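Luciferase-like monooxygenase (Streptomyces bottropensis, PDB 7BIP) probably acts as a monooxygenase of the bacterial luciferase-like family, inserting oxygen during biosynthesis of the aromatic polyketide rishirilide. Local coordinates at residues A[41-53]-A[109-121]. Sequence-based numbering, arbitrary orientation.
Sequences KTVEHYFHEYGGY and RAFLPDEFTAFEI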
loop_
_atom_site.group_PDB
_atom_site.type_symbol
_atom_site.label_atom_id
_atom_site.label_comp_id
_atom_site.label_asym_id
_atom_site.label_seq_id
_atom_site.Cartn_x
_atom_site.Cartn_y
_atom_site.Cartn_z
ATOM N N LYS A 41 6.587 -8.371 -10.538
ATOM C CA LYS A 41 5.135 -8.501 -10.517
ATOM C C LYS A 41 4.716 -9.207 -9.231
ATOM O O LYS A 41 5.465 -10.019 -8.692
ATOM C CB LYS A 41 4.659 -9.302 -11.754
ATOM C CG LYS A 41 3.164 -9.620 -11.815
ATOM C CD LYS A 41 2.830 -10.323 -13.136
ATOM C CE LYS A 41 2.881 -9.364 -14.319
ATOM N NZ LYS A 41 2.838 -10.154 -15.606
ATOM N N THR A 42 3.533 -8.883 -8.712
ATOM C CA THR A 42 2.936 -9.727 -7.687
ATOM C C THR A 42 1.421 -9.666 -7.823
ATOM O O THR A 42 0.883 -8.977 -8.695
ATOM C CB THR A 42 3.415 -9.343 -6.276
ATOM O OG1 THR A 42 3.089 -10.409 -5.372
ATOM C CG2 THR A 42 2.747 -8.057 -5.796
ATOM N N VAL A 43 0.732 -10.374 -6.925
ATOM C CA VAL A 43 -0.661 -10.757 -7.121
ATOM C C VAL A 43 -1.527 -10.221 -5.980
ATOM O O VAL A 43 -1.034 -9.663 -5.002
ATOM C CB VAL A 43 -0.809 -12.284 -7.223
ATOM C CG1 VAL A 43 0.222 -12.830 -8.192
ATOM C CG2 VAL A 43 -0.632 -12.907 -5.844
ATOM N N GLU A 44 -2.844 -10.401 -6.124
ATOM C CA GLU A 44 -3.811 -10.095 -5.066
ATOM C C GLU A 44 -4.647 -11.339 -4.796
ATOM O O GLU A 44 -5.340 -11.827 -5.697
ATOM C CB GLU A 44 -4.734 -8.933 -5.452
ATOM C CG GLU A 44 -5.733 -8.565 -4.344
ATOM C CD GLU A 44 -6.614 -7.383 -4.701
ATOM O OE1 GLU A 44 -6.331 -6.715 -5.719
ATOM O OE2 GLU A 44 -7.598 -7.122 -3.966
ATOM N N HIS A 45 -4.598 -11.838 -3.559
ATOM C CA HIS A 45 -5.424 -12.972 -3.142
ATOM C C HIS A 45 -5.650 -12.908 -1.637
ATOM O O HIS A 45 -4.865 -12.306 -0.902
ATOM C CB HIS A 45 -4.785 -14.313 -3.492
ATOM C CG HIS A 45 -5.127 -14.799 -4.859
ATOM N ND1 HIS A 45 -6.427 -14.988 -5.276
ATOM C CD2 HIS A 45 -4.342 -15.106 -5.917
ATOM C CE1 HIS A 45 -6.427 -15.409 -6.527
ATOM N NE2 HIS A 45 -5.176 -15.481 -6.943
ATOM N N TYR A 46 -6.721 -13.571 -1.177
ATOM C CA TYR A 46 -7.116 -13.521 0.229
ATOM C C TYR A 46 -7.300 -14.915 0.820
ATOM O O TYR A 46 -7.840 -15.813 0.164
ATOM C CB TYR A 46 -8.424 -12.734 0.411
ATOM C CG TYR A 46 -8.355 -11.334 -0.132
ATOM C CD1 TYR A 46 -8.060 -10.256 0.697
ATOM C CD2 TYR A 46 -8.572 -11.087 -1.482
ATOM C CE1 TYR A 46 -7.991 -8.957 0.186
ATOM C CE2 TYR A 46 -8.512 -9.807 -2.000
ATOM C CZ TYR A 46 -8.220 -8.747 -1.163
ATOM O OH TYR A 46 -8.161 -7.477 -1.694
ATOM N N PHE A 47 -6.833 -15.077 2.065
ATOM C CA PHE A 47 -7.241 -16.113 3.026
ATOM C C PHE A 47 -6.528 -17.456 2.919
ATOM O O PHE A 47 -6.433 -18.174 3.917
ATOM C CB PHE A 47 -8.747 -16.409 2.956
ATOM C CG PHE A 47 -9.614 -15.197 2.966
ATOM C CD1 PHE A 47 -9.358 -14.136 3.821
ATOM C CD2 PHE A 47 -10.693 -15.120 2.109
ATOM C CE1 PHE A 47 -10.159 -13.020 3.813
ATOM C CE2 PHE A 47 -11.504 -14.018 2.104
ATOM C CZ PHE A 47 -11.239 -12.958 2.957
ATOM N N HIS A 48 -6.058 -17.831 1.735
ATOM C CA HIS A 48 -5.544 -19.174 1.515
ATOM C C HIS A 48 -4.044 -19.120 1.280
ATOM O O HIS A 48 -3.502 -18.088 0.883
ATOM C CB HIS A 48 -6.231 -19.831 0.315
ATOM C CG HIS A 48 -7.705 -20.016 0.494
ATOM N ND1 HIS A 48 -8.236 -20.999 1.302
ATOM C CD2 HIS A 48 -8.759 -19.344 -0.026
ATOM C CE1 HIS A 48 -9.556 -20.923 1.272
ATOM N NE2 HIS A 48 -9.898 -19.929 0.473
ATOM N N GLU A 49 -3.375 -20.252 1.514
ATOM C CA GLU A 49 -1.954 -20.325 1.188
ATOM C C GLU A 49 -1.697 -19.986 -0.275
ATOM O O GLU A 49 -0.633 -19.444 -0.610
ATOM C CB GLU A 49 -1.409 -21.712 1.535
ATOM C CG GLU A 49 -1.337 -21.957 3.028
ATOM C CD GLU A 49 -1.675 -23.384 3.417
ATOM O OE1 GLU A 49 -1.084 -24.325 2.841
ATOM O OE2 GLU A 49 -2.545 -23.560 4.297
ATOM N N TYR A 50 -2.654 -20.282 -1.157
ATOM C CA TYR A 50 -2.587 -19.847 -2.547
ATOM C C TYR A 50 -2.777 -18.335 -2.661
ATOM O O TYR A 50 -3.909 -17.845 -2.749
ATOM C CB TYR A 50 -3.639 -20.590 -3.385
ATOM C CG TYR A 50 -3.605 -20.295 -4.869
ATOM C CD1 TYR A 50 -2.654 -20.879 -5.698
ATOM C CD2 TYR A 50 -4.534 -19.431 -5.442
ATOM C CE1 TYR A 50 -2.635 -20.609 -7.063
ATOM C CE2 TYR A 50 -4.523 -19.155 -6.797
ATOM C CZ TYR A 50 -3.576 -19.747 -7.602
ATOM O OH TYR A 50 -3.571 -19.461 -8.948
ATOM N N GLY A 51 -1.676 -17.584 -2.641
ATOM C CA GLY A 51 -1.705 -16.154 -2.871
ATOM C C GLY A 51 -1.956 -15.294 -1.651
ATOM O O GLY A 51 -1.772 -14.071 -1.732
ATOM N N GLY A 52 -2.359 -15.885 -0.522
ATOM C CA GLY A 52 -2.956 -15.111 0.563
ATOM C C GLY A 52 -1.999 -14.237 1.350
ATOM O O GLY A 52 -2.461 -13.339 2.066
ATOM N N TYR A 53 -0.687 -14.481 1.259
ATOM C CA TYR A 53 0.272 -13.523 1.809
ATOM C C TYR A 53 0.240 -12.195 1.078
ATOM O O TYR A 53 0.872 -11.240 1.542
ATOM C CB TYR A 53 1.703 -14.056 1.757
ATOM C CG TYR A 53 2.084 -14.993 2.878
ATOM C CD1 TYR A 53 1.110 -15.646 3.638
ATOM C CD2 TYR A 53 3.414 -15.245 3.177
ATOM C CE1 TYR A 53 1.461 -16.515 4.660
ATOM C CE2 TYR A 53 3.772 -16.116 4.206
ATOM C CZ TYR A 53 2.793 -16.754 4.936
ATOM O OH TYR A 53 3.144 -17.619 5.954
ATOM N N ARG A 109 -9.875 -10.662 -13.004
ATOM C CA ARG A 109 -11.122 -11.172 -12.453
ATOM C C ARG A 109 -10.827 -12.086 -11.272
ATOM O O ARG A 109 -9.831 -12.816 -11.262
ATOM C CB ARG A 109 -11.920 -11.944 -13.508
ATOM C CG ARG A 109 -12.169 -11.190 -14.800
ATOM C CD ARG A 109 -13.400 -10.308 -14.717
ATOM N NE ARG A 109 -14.561 -10.975 -14.131
ATOM C CZ ARG A 109 -15.438 -11.701 -14.816
ATOM N NH1 ARG A 109 -16.463 -12.266 -14.191
ATOM N NH2 ARG A 109 -15.291 -11.869 -16.124
ATOM N N ALA A 110 -11.694 -12.039 -10.272
ATOM C CA ALA A 110 -11.545 -12.971 -9.172
ATOM C C ALA A 110 -12.186 -14.307 -9.538
ATOM O O ALA A 110 -13.079 -14.389 -10.384
ATOM C CB ALA A 110 -12.178 -12.408 -7.901
ATOM N N PHE A 111 -11.723 -15.364 -8.876
ATOM C CA PHE A 111 -12.342 -16.666 -9.091
ATOM C C PHE A 111 -12.410 -17.555 -7.858
ATOM O O PHE A 111 -13.103 -18.575 -7.913
ATOM C CB PHE A 111 -11.611 -17.423 -10.212
ATOM C CG PHE A 111 -10.214 -17.845 -9.854
ATOM C CD1 PHE A 111 -9.949 -19.156 -9.480
ATOM C CD2 PHE A 111 -9.168 -16.938 -9.905
ATOM C CE1 PHE A 111 -8.662 -19.549 -9.153
ATOM C CE2 PHE A 111 -7.874 -17.326 -9.580
ATOM C CZ PHE A 111 -7.623 -18.632 -9.202
ATOM N N LEU A 112 -11.738 -17.224 -6.760
ATOM C CA LEU A 112 -11.807 -18.061 -5.569
ATOM C C LEU A 112 -13.149 -17.847 -4.885
ATOM O O LEU A 112 -13.479 -16.708 -4.540
ATOM C CB LEU A 112 -10.667 -17.740 -4.613
ATOM C CG LEU A 112 -9.248 -18.034 -5.116
ATOM C CD1 LEU A 112 -8.209 -17.685 -4.052
ATOM C CD2 LEU A 112 -9.126 -19.485 -5.539
ATOM N N PRO A 113 -13.948 -18.893 -4.674
ATOM C CA PRO A 113 -15.289 -18.676 -4.102
ATOM C C PRO A 113 -15.270 -18.049 -2.717
ATOM O O PRO A 113 -16.125 -17.207 -2.418
ATOM C CB PRO A 113 -15.892 -20.088 -4.091
ATOM C CG PRO A 113 -15.155 -20.810 -5.186
ATOM C CD PRO A 113 -13.750 -20.286 -5.115
ATOM N N ASP A 114 -14.303 -18.411 -1.868
ATOM C CA ASP A 114 -14.257 -17.824 -0.533
ATOM C C ASP A 114 -14.001 -16.322 -0.571
ATOM O O ASP A 114 -14.432 -15.601 0.336
ATOM C CB ASP A 114 -13.190 -18.510 0.317
ATOM C CG ASP A 114 -13.552 -19.941 0.653
ATOM O OD1 ASP A 114 -12.684 -20.670 1.171
ATOM O OD2 ASP A 114 -14.705 -20.336 0.389
ATOM N N GLU A 115 -13.272 -15.829 -1.579
ATOM C CA GLU A 115 -13.093 -14.384 -1.695
ATOM C C GLU A 115 -14.424 -13.692 -1.939
ATOM O O GLU A 115 -14.743 -12.697 -1.281
ATOM C CB GLU A 115 -12.088 -14.048 -2.802
ATOM C CG GLU A 115 -10.671 -14.524 -2.499
ATOM C CD GLU A 115 -9.696 -14.325 -3.650
ATOM O OE1 GLU A 115 -10.145 -14.083 -4.796
ATOM O OE2 GLU A 115 -8.473 -14.445 -3.405
ATOM N N PHE A 116 -15.235 -14.215 -2.869
ATOM C CA PHE A 116 -16.547 -13.622 -3.124
ATOM C C PHE A 116 -17.440 -13.698 -1.889
ATOM O O PHE A 116 -18.142 -12.731 -1.553
ATOM C CB PHE A 116 -17.232 -14.331 -4.300
ATOM C CG PHE A 116 -16.724 -13.900 -5.654
ATOM C CD1 PHE A 116 -17.256 -12.784 -6.286
ATOM C CD2 PHE A 116 -15.727 -14.629 -6.303
ATOM C CE1 PHE A 116 -16.791 -12.388 -7.538
ATOM C CE2 PHE A 116 -15.266 -14.246 -7.550
ATOM C CZ PHE A 116 -15.798 -13.128 -8.170
ATOM N N THR A 117 -17.448 -14.849 -1.215
ATOM C CA THR A 117 -18.340 -15.020 -0.074
ATOM C C THR A 117 -17.974 -14.063 1.051
ATOM O O THR A 117 -18.852 -13.429 1.655
ATOM C CB THR A 117 -18.291 -16.462 0.427
ATOM O OG1 THR A 117 -18.691 -17.352 -0.620
ATOM C CG2 THR A 117 -19.235 -16.622 1.606
ATOM N N ALA A 118 -16.679 -13.933 1.336
ATOM C CA ALA A 118 -16.250 -13.117 2.468
ATOM C C ALA A 118 -16.537 -11.641 2.237
ATOM O O ALA A 118 -16.907 -10.921 3.172
ATOM C CB ALA A 118 -14.762 -13.336 2.739
ATOM N N PHE A 119 -16.374 -11.165 1.005
ATOM C CA PHE A 119 -16.676 -9.771 0.710
ATOM C C PHE A 119 -18.150 -9.554 0.396
ATOM O O PHE A 119 -18.555 -8.411 0.157
ATOM C CB PHE A 119 -15.794 -9.275 -0.439
ATOM C CG PHE A 119 -14.380 -8.969 -0.027
ATOM C CD1 PHE A 119 -14.080 -7.785 0.616
ATOM C CD2 PHE A 119 -13.345 -9.862 -0.297
ATOM C CE1 PHE A 119 -12.778 -7.488 0.994
ATOM C CE2 PHE A 119 -12.031 -9.570 0.072
ATOM C CZ PHE A 119 -11.754 -8.381 0.723
ATOM N N GLU A 120 -18.956 -10.616 0.441
ATOM C CA GLU A 120 -20.400 -10.536 0.226
ATOM C C GLU A 120 -20.711 -9.921 -1.134
ATOM O O GLU A 120 -21.583 -9.057 -1.272
ATOM C CB GLU A 120 -21.092 -9.763 1.356
ATOM C CG GLU A 120 -20.914 -10.426 2.725
ATOM C CD GLU A 120 -21.545 -9.615 3.841
ATOM O OE1 GLU A 120 -22.723 -9.881 4.181
ATOM O OE2 GLU A 120 -20.874 -8.704 4.370
ATOM N N ILE A 121 -19.978 -10.369 -2.150
ATOM C CA ILE A 121 -20.186 -9.942 -3.523
ATOM C C ILE A 121 -20.592 -11.158 -4.340
ATOM O O ILE A 121 -20.015 -12.241 -4.194
ATOM C CB ILE A 121 -18.919 -9.282 -4.108
ATOM C CG1 ILE A 121 -18.577 -8.009 -3.327
ATOM C CG2 ILE A 121 -19.082 -9.040 -5.616
ATOM C CD1 ILE A 121 -19.640 -6.949 -3.393
#
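Two donors from the loop after strand 39-42 converge on one carboxylate oxygen of Glu115. His45 ND1 donates to the syn side of Glu115 OE2, which lies in the imidazole plane, 2.8 Å away, in a nearly straight hydrogen bond (N-H...O 167°). The backbone N of Tyr46 meets the anti side of Glu115 OE2 at 3.0 Å, tilted out of the carboxylate plane. The Glu115 chain runs extended beyond CG (chi2 174°), which carries the carboxylate from the helix to the loop. A bent bond from His48 NE2 to Asp114 OD1 adds a third, weak hydrogen bond.

Among the aromatic contacts, Phe119 directs its edge at the face of Tyr46 in a T-shaped pair, centroids 5.1 Å apart. Phe47 brings CE2 to 3.4 Å from Ala118 CB, and Leu112 CD1 packs obliquely against the His45 ring. Replacing Glu115 by an alanine would probably leave His45 ND1 and the backbone N of Tyr46 without their shared acceptor and the imidazole freer to turn.

Met160 and Leu86 of the second subunit pack on Phe47 and Ala118, respectively. The arrangement joins the loop after strand 39-42 to helix 113-119, which follows strand 103-107, at the C-terminal ends of the strands of the TIM barrel characteristic of luciferase-like monooxygenases.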